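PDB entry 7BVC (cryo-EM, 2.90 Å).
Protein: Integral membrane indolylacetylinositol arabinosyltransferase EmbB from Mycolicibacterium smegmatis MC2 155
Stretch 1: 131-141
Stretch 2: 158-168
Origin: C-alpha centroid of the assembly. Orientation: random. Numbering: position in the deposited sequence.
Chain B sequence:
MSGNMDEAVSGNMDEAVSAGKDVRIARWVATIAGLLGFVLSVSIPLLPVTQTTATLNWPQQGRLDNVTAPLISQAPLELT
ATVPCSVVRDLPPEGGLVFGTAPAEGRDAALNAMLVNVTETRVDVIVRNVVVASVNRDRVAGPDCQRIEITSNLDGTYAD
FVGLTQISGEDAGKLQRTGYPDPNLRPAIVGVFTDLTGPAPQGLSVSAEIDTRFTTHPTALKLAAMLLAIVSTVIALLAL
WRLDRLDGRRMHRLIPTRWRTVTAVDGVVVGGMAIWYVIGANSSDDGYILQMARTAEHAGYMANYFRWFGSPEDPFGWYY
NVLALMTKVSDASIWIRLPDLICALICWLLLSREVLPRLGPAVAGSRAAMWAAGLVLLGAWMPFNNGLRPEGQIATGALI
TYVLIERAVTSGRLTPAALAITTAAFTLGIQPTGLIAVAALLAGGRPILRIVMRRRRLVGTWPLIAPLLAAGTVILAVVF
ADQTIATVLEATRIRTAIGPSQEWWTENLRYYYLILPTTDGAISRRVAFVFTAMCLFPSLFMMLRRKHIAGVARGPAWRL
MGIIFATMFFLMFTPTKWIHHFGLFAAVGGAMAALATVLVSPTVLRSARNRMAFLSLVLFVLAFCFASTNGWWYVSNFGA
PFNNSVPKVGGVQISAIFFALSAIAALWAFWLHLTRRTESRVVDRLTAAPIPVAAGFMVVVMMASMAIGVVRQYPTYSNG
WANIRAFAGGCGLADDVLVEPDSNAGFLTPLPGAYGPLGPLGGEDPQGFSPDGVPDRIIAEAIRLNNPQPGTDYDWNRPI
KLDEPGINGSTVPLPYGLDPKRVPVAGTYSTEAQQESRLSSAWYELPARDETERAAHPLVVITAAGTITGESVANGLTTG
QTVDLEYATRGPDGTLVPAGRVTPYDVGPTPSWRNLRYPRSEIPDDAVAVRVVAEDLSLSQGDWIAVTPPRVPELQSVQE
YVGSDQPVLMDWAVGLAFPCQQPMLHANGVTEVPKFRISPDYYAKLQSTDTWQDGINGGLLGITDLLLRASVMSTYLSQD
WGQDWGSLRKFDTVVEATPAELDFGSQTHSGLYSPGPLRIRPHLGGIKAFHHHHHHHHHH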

ATOM      1  N   VAL B 131      24.773 -26.560 -17.946  1.00 65.58           N
ATOM      2  CA  VAL B 131      25.774 -27.583 -18.225  1.00 65.58           C
ATOM      3  C   VAL B 131      26.546 -27.203 -19.482  1.00 65.58           C
ATOM      4  O   VAL B 131      25.968 -27.026 -20.560  1.00 65.58           O
ATOM      5  CB  VAL B 131      25.126 -28.969 -18.349  1.00 65.58           C
ATOM      6  CG1 VAL B 131      23.952 -28.940 -19.318  1.00 65.58           C
ATOM      7  CG2 VAL B 131      26.157 -29.992 -18.788  1.00 65.58           C
ATOM      8  N   VAL B 132      27.858 -27.046 -19.339  1.00 66.45           N
ATOM      9  CA  VAL B 132      28.736 -26.644 -20.429  1.00 66.45           C
ATOM     10  C   VAL B 132      29.799 -27.717 -20.609  1.00 66.45           C
ATOM     11  O   VAL B 132      30.513 -28.053 -19.659  1.00 66.45           O
ATOM     12  CB  VAL B 132      29.385 -25.276 -20.154  1.00 66.45           C
ATOM     13  CG1 VAL B 132      30.344 -24.915 -21.268  1.00 66.45           C
ATOM     14  CG2 VAL B 132      28.322 -24.207 -19.990  1.00 66.45           C
ATOM     15  N   ALA B 133      29.890 -28.260 -21.821  1.00 71.93           N
ATOM     16  CA  ALA B 133      30.961 -29.173 -22.216  1.00 71.93           C
ATOM     17  C   ALA B 133      31.057 -30.377 -21.276  1.00 71.93           C
ATOM     18  O   ALA B 133      32.059 -30.601 -20.599  1.00 71.93           O
ATOM     19  CB  ALA B 133      32.298 -28.432 -22.286  1.00 71.93           C
ATOM     20  N   SER B 134      29.977 -31.151 -21.253  1.00 76.94           N
ATOM     21  CA  SER B 134      29.990 -32.436 -20.571  1.00 76.94           C
ATOM     22  C   SER B 134      30.689 -33.471 -21.443  1.00 76.94           C
ATOM     23  O   SER B 134      30.492 -33.508 -22.659  1.00 76.94           O
ATOM     24  CB  SER B 134      28.564 -32.889 -20.256  1.00 76.94           C
ATOM     25  OG  SER B 134      28.558 -34.155 -19.626  1.00 76.94           O
ATOM     26  N   VAL B 135      31.507 -34.317 -20.818  1.00 81.98           N
ATOM     27  CA  VAL B 135      32.287 -35.309 -21.552  1.00 81.98           C
ATOM     28  C   VAL B 135      32.305 -36.603 -20.746  1.00 81.98           C
ATOM     29  O   VAL B 135      32.181 -36.588 -19.521  1.00 81.98           O
ATOM     30  CB  VAL B 135      33.718 -34.783 -21.839  1.00 81.98           C
ATOM     31  CG1 VAL B 135      34.674 -35.900 -22.191  1.00 81.98           C
ATOM     32  CG2 VAL B 135      33.696 -33.753 -22.955  1.00 81.98           C
ATOM     33  N   ASN B 136      32.414 -37.734 -21.441  1.00 91.53           N
ATOM     34  CA  ASN B 136      32.549 -39.009 -20.750  1.00 91.53           C
ATOM     35  C   ASN B 136      33.923 -39.132 -20.098  1.00 91.53           C
ATOM     36  O   ASN B 136      34.927 -38.631 -20.608  1.00 91.53           O
ATOM     37  CB  ASN B 136      32.313 -40.172 -21.713  1.00 91.53           C
ATOM     38  CG  ASN B 136      30.850 -40.336 -22.078  1.00 91.53           C
ATOM     39  OD1 ASN B 136      29.971 -40.219 -21.223  1.00 91.53           O
ATOM     40  ND2 ASN B 136      30.581 -40.613 -23.348  1.00 91.53           N
ATOM     41  N   ARG B 137      33.955 -39.828 -18.960  1.00 92.61           N
ATOM     42  CA  ARG B 137      35.121 -39.801 -18.081  1.00 92.61           C
ATOM     43  C   ARG B 137      36.332 -40.476 -18.720  1.00 92.61           C
ATOM     44  O   ARG B 137      37.395 -39.863 -18.869  1.00 92.61           O
ATOM     45  CB  ARG B 137      34.772 -40.465 -16.747  1.00 92.61           C
ATOM     46  CG  ARG B 137      35.973 -40.903 -15.934  1.00 92.61           C
ATOM     47  CD  ARG B 137      36.550 -39.741 -15.151  1.00 92.61           C
ATOM     48  NE  ARG B 137      37.479 -40.187 -14.118  1.00 92.61           N
ATOM     49  CZ  ARG B 137      37.109 -40.611 -12.916  1.00 92.61           C
ATOM     50  NH1 ARG B 137      35.824 -40.654 -12.593  1.00 92.61           N
ATOM     51  NH2 ARG B 137      38.025 -40.996 -12.039  1.00 92.61           N
ATOM     52  N   ASP B 138      36.191 -41.749 -19.097  1.00 98.36           N
ATOM     53  CA  ASP B 138      37.333 -42.511 -19.589  1.00 98.36           C
ATOM     54  C   ASP B 138      37.870 -42.000 -20.919  1.00 98.36           C
ATOM     55  O   ASP B 138      38.967 -42.404 -21.318  1.00 98.36           O
ATOM     56  CB  ASP B 138      36.969 -43.995 -19.703  1.00 98.36           C
ATOM     57  CG  ASP B 138      35.662 -44.227 -20.437  1.00 98.36           C
ATOM     58  OD1 ASP B 138      35.471 -43.651 -21.528  1.00 98.36           O
ATOM     59  OD2 ASP B 138      34.823 -44.993 -19.921  1.00 98.36           O
ATOM     60  N   ARG B 139      37.134 -41.131 -21.615  1.00 97.91           N
ATOM     61  CA  ARG B 139      37.680 -40.519 -22.821  1.00 97.91           C
ATOM     62  C   ARG B 139      38.736 -39.477 -22.474  1.00 97.91           C
ATOM     63  O   ARG B 139      39.805 -39.438 -23.095  1.00 97.91           O
ATOM     64  CB  ARG B 139      36.558 -39.899 -23.652  1.00 97.91           C
ATOM     65  CG  ARG B 139      36.980 -39.493 -25.049  1.00 97.91           C
ATOM     66  CD  ARG B 139      35.864 -39.736 -26.047  1.00 97.91           C
ATOM     67  NE  ARG B 139      34.645 -39.026 -25.677  1.00 97.91           N
ATOM     68  CZ  ARG B 139      34.209 -37.925 -26.281  1.00 97.91           C
ATOM     69  NH1 ARG B 139      34.894 -37.407 -27.289  1.00 97.91           N
ATOM     70  NH2 ARG B 139      33.088 -37.345 -25.876  1.00 97.91           N
ATOM     71  N   VAL B 140      38.456 -38.625 -21.485  1.00 96.67           N
ATOM     72  CA  VAL B 140      39.483 -37.725 -20.969  1.00 96.67           C
ATOM     73  C   VAL B 140      40.591 -38.524 -20.301  1.00 96.67           C
ATOM     74  O   VAL B 140      41.777 -38.187 -20.413  1.00 96.67           O
ATOM     75  CB  VAL B 140      38.864 -36.699 -20.000  1.00 96.67           C
ATOM     76  CG1 VAL B 140      39.946 -35.845 -19.367  1.00 96.67           C
ATOM     77  CG2 VAL B 140      37.866 -35.825 -20.725  1.00 96.67           C
ATOM     78  N   ALA B 141      40.225 -39.601 -19.602  1.00 99.65           N
ATOM     79  CA  ALA B 141      41.229 -40.468 -18.995  1.00 99.65           C
ATOM     80  C   ALA B 141      42.091 -41.172 -20.036  1.00 99.65           C
ATOM     81  O   ALA B 141      43.163 -41.679 -19.693  1.00 99.65           O
ATOM     82  CB  ALA B 141      40.557 -41.497 -18.087  1.00 99.65           C
ATOM     83  N   TYR B 158      33.185 -20.633 -22.503  1.00 66.90           N
ATOM     84  CA  TYR B 158      33.595 -21.637 -23.479  1.00 66.90           C
ATOM     85  C   TYR B 158      34.641 -22.555 -22.867  1.00 66.90           C
ATOM     86  O   TYR B 158      35.690 -22.092 -22.400  1.00 66.90           O
ATOM     87  CB  TYR B 158      34.126 -20.976 -24.754  1.00 66.90           C
ATOM     88  CG  TYR B 158      33.026 -20.511 -25.680  1.00 66.90           C
ATOM     89  CD1 TYR B 158      32.331 -21.415 -26.470  1.00 66.90           C
ATOM     90  CD2 TYR B 158      32.671 -19.173 -25.751  1.00 66.90           C
ATOM     91  CE1 TYR B 158      31.319 -20.998 -27.309  1.00 66.90           C
ATOM     92  CE2 TYR B 158      31.661 -18.746 -26.588  1.00 66.90           C
ATOM     93  CZ  TYR B 158      30.988 -19.664 -27.363  1.00 66.90           C
ATOM     94  OH  TYR B 158      29.980 -19.251 -28.203  1.00 66.90           O
ATOM     95  N   ALA B 159      34.345 -23.853 -22.879  1.00 68.54           N
ATOM     96  CA  ALA B 159      35.240 -24.889 -22.389  1.00 68.54           C
ATOM     97  C   ALA B 159      35.773 -25.700 -23.565  1.00 68.54           C
ATOM     98  O   ALA B 159      34.998 -26.187 -24.397  1.00 68.54           O
ATOM     99  CB  ALA B 159      34.524 -25.801 -21.393  1.00 68.54           C
ATOM    100  N   ASP B 160      37.092 -25.819 -23.632  1.00 75.11           N
ATOM    101  CA  ASP B 160      37.807 -26.515 -24.686  1.00 75.11           C
ATOM    102  C   ASP B 160      38.506 -27.734 -24.105  1.00 75.11           C
ATOM    103  O   ASP B 160      39.018 -27.695 -22.982  1.00 75.11           O
ATOM    104  CB  ASP B 160      38.848 -25.607 -25.346  1.00 75.11           C
ATOM    105  CG  ASP B 160      38.225 -24.418 -26.039  1.00 75.11           C
ATOM    106  OD1 ASP B 160      37.057 -24.520 -26.454  1.00 75.11           O
ATOM    107  OD2 ASP B 160      38.903 -23.381 -26.168  1.00 75.11           O
ATOM    108  N   PHE B 161      38.560 -28.796 -24.901  1.00 77.47           N
ATOM    109  CA  PHE B 161      39.097 -30.082 -24.476  1.00 77.47           C
ATOM    110  C   PHE B 161      40.232 -30.495 -25.399  1.00 77.47           C
ATOM    111  O   PHE B 161      40.206 -31.594 -25.962  1.00 77.47           O
ATOM    112  CB  PHE B 161      38.008 -31.155 -24.469  1.00 77.47           C
ATOM    113  CG  PHE B 161      37.156 -31.153 -23.237  1.00 77.47           C
ATOM    114  CD1 PHE B 161      36.042 -30.338 -23.146  1.00 77.47           C
ATOM    115  CD2 PHE B 161      37.464 -31.974 -22.168  1.00 77.47           C
ATOM    116  CE1 PHE B 161      35.258 -30.339 -22.012  1.00 77.47           C
ATOM    117  CE2 PHE B 161      36.684 -31.978 -21.034  1.00 77.47           C
ATOM    118  CZ  PHE B 161      35.580 -31.161 -20.956  1.00 77.47           C
ATOM    119  N   VAL B 162      41.219 -29.611 -25.557  1.00 82.19           N
ATOM    120  CA  VAL B 162      42.269 -29.718 -26.567  1.00 82.19           C
ATOM    121  C   VAL B 162      42.809 -31.138 -26.658  1.00 82.19           C
ATOM    122  O   VAL B 162      43.189 -31.738 -25.647  1.00 82.19           O
ATOM    123  CB  VAL B 162      43.410 -28.731 -26.264  1.00 82.19           C
ATOM    124  CG1 VAL B 162      44.375 -28.656 -27.432  1.00 82.19           C
ATOM    125  CG2 VAL B 162      42.850 -27.358 -25.928  1.00 82.19           C
ATOM    126  N   GLY B 163      42.844 -31.678 -27.874  1.00 89.16           N
ATOM    127  CA  GLY B 163      43.220 -33.049 -28.117  1.00 89.16           C
ATOM    128  C   GLY B 163      42.062 -33.960 -28.465  1.00 89.16           C
ATOM    129  O   GLY B 163      42.278 -35.005 -29.090  1.00 89.16           O
ATOM    130  N   LEU B 164      40.846 -33.591 -28.080  1.00 93.37           N
ATOM    131  CA  LEU B 164      39.656 -34.386 -28.336  1.00 93.37           C
ATOM    132  C   LEU B 164      38.846 -33.787 -29.478  1.00 93.37           C
ATOM    133  O   LEU B 164      38.870 -32.577 -29.716  1.00 93.37           O
ATOM    134  CB  LEU B 164      38.783 -34.477 -27.083  1.00 93.37           C
ATOM    135  CG  LEU B 164      38.952 -35.701 -26.183  1.00 93.37           C
ATOM    136  CD1 LEU B 164      40.278 -35.649 -25.446  1.00 93.37           C
ATOM    137  CD2 LEU B 164      37.796 -35.804 -25.201  1.00 93.37           C
ATOM    138  N   THR B 165      38.130 -34.655 -30.184  1.00102.03           N
ATOM    139  CA  THR B 165      37.161 -34.261 -31.193  1.00102.03           C
ATOM    140  C   THR B 165      35.809 -34.872 -30.849  1.00102.03           C
ATOM    141  O   THR B 165      35.723 -35.870 -30.128  1.00102.03           O
ATOM    142  CB  THR B 165      37.594 -34.701 -32.598  1.00102.03           C
ATOM    143  OG1 THR B 165      37.718 -36.127 -32.640  1.00102.03           O
ATOM    144  CG2 THR B 165      38.926 -34.070 -32.972  1.00102.03           C
ATOM    145  N   GLN B 166      34.749 -34.261 -31.368  1.00105.37           N
ATOM    146  CA  GLN B 166      33.407 -34.741 -31.079  1.00105.37           C
ATOM    147  C   GLN B 166      33.175 -36.114 -31.702  1.00105.37           C
ATOM    148  O   GLN B 166      33.758 -36.468 -32.732  1.00105.37           O
ATOM    149  CB  GLN B 166      32.357 -33.753 -31.588  1.00105.37           C
ATOM    150  CG  GLN B 166      32.541 -32.332 -31.094  1.00105.37           C
ATOM    151  CD  GLN B 166      31.220 -31.639 -30.826  1.00105.37           C
ATOM    152  OE1 GLN B 166      30.177 -32.285 -30.726  1.00105.37           O
ATOM    153  NE2 GLN B 166      31.257 -30.317 -30.709  1.00105.37           N
ATOM    154  N   ILE B 167      32.304 -36.891 -31.064  1.00113.20           N
ATOM    155  CA  ILE B 167      31.965 -38.223 -31.547  1.00113.20           C
ATOM    156  C   ILE B 167      30.479 -38.393 -31.830  1.00113.20           C
ATOM    157  O   ILE B 167      30.107 -39.325 -32.562  1.00113.20           O
ATOM    158  CB  ILE B 167      32.443 -39.311 -30.564  1.00113.20           C
ATOM    159  CG1 ILE B 167      31.775 -39.131 -29.202  1.00113.20           C
ATOM    160  CG2 ILE B 167      33.955 -39.284 -30.433  1.00113.20           C
ATOM    161  CD1 ILE B 167      32.004 -40.293 -28.254  1.00113.20           C
ATOM    162  N   SER B 168      29.612 -37.543 -31.294  1.00119.94           N
ATOM    163  CA  SER B 168      28.178 -37.632 -31.545  1.00119.94           C
ATOM    164  C   SER B 168      27.606 -36.219 -31.495  1.00119.94           C
ATOM    165  O   SER B 168      28.349 -35.233 -31.559  1.00119.94           O
ATOM    166  CB  SER B 168      27.513 -38.587 -30.536  1.00119.94           C
ATOM    167  OG  SER B 168      27.697 -39.938 -30.913  1.00119.94           O
TER

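Two segments of a chain can be held together largely through side chains, without a ladder of backbone hydrogen bonds, and these stretches of EmbB illustrate the principle. Stretch 1 runs as weakly bonded strand, turns a corner at Ala-133, resumes as weak strand and enters a short helix at Arg-137. Stretch 2 leaves a strand and continues as loop and turn. The CA atoms of Ala-133 and Ala-159 are 6.1 Å from each other, and those of Val-140 and Leu-164 are 8.1 Å. No clear hydrogen bond crosses between them, yet 471 Å² of surface is buried.

Tyr-158 points away, whereas Ala-159 points toward stretch 1, and its small side chain permits a close approach: its CB lies 3.6 Å from CB of Ala-133 and 4.3 Å from CG1 of Val-132. Asp-160 again turns away, leaving its carboxylate outside the apolar contact.

Phe-161 then brings an aromatic ring into the layer. CG2 of Val-135 sits over one face, 3.8 Å from the centroid of the Phe-161 ring and only 13° off its normal, a CH-pi arrangement in which a weakly polarized methyl meets the electron-rich face. The ring makes two further contacts: CE1 of Phe-161 is 3.5 Å from CB of Ala-133, and CE2 of Phe-161 is 4.0 Å from CG2 of Val-140. One ring thus touches residues from the corner, the second strand and the helix.

A type II turn from Phe-161 to Leu-164 follows, closed by a bond from Leu-164 N to Phe-161 O of 3.0 Å. Gly-163 adopts a positive phi, where a CB would be jammed against the preceding carbonyl oxygen. The turn carries the chain out and back, so that Leu-164 points toward stretch 1 again. Its CD2 lies 4.3 Å from CG1 of Val-135 and 3.8 Å from CG of Arg-139, packing against the aliphatic part of the arginine.

Arg-139 shows how a charged residue can join an apolar contact. Its guanidinium lies between Leu-164 CD2 over one face and Ile-167 CD1 over the opposite face, while the carbonyl oxygen of Thr-165 lies near its plane, at the edge, 3.3 Å from Arg-139 NH1. Flat and poorly hydrated on its faces, a guanidinium tolerates hydrocarbon there and presents its N-H groups in its plane. The CA-to-CB bonds of Thr-165 and Gln-166 point away; Ile-167 turns back, placing CG2 3.8 Å from NH1 of Arg-139.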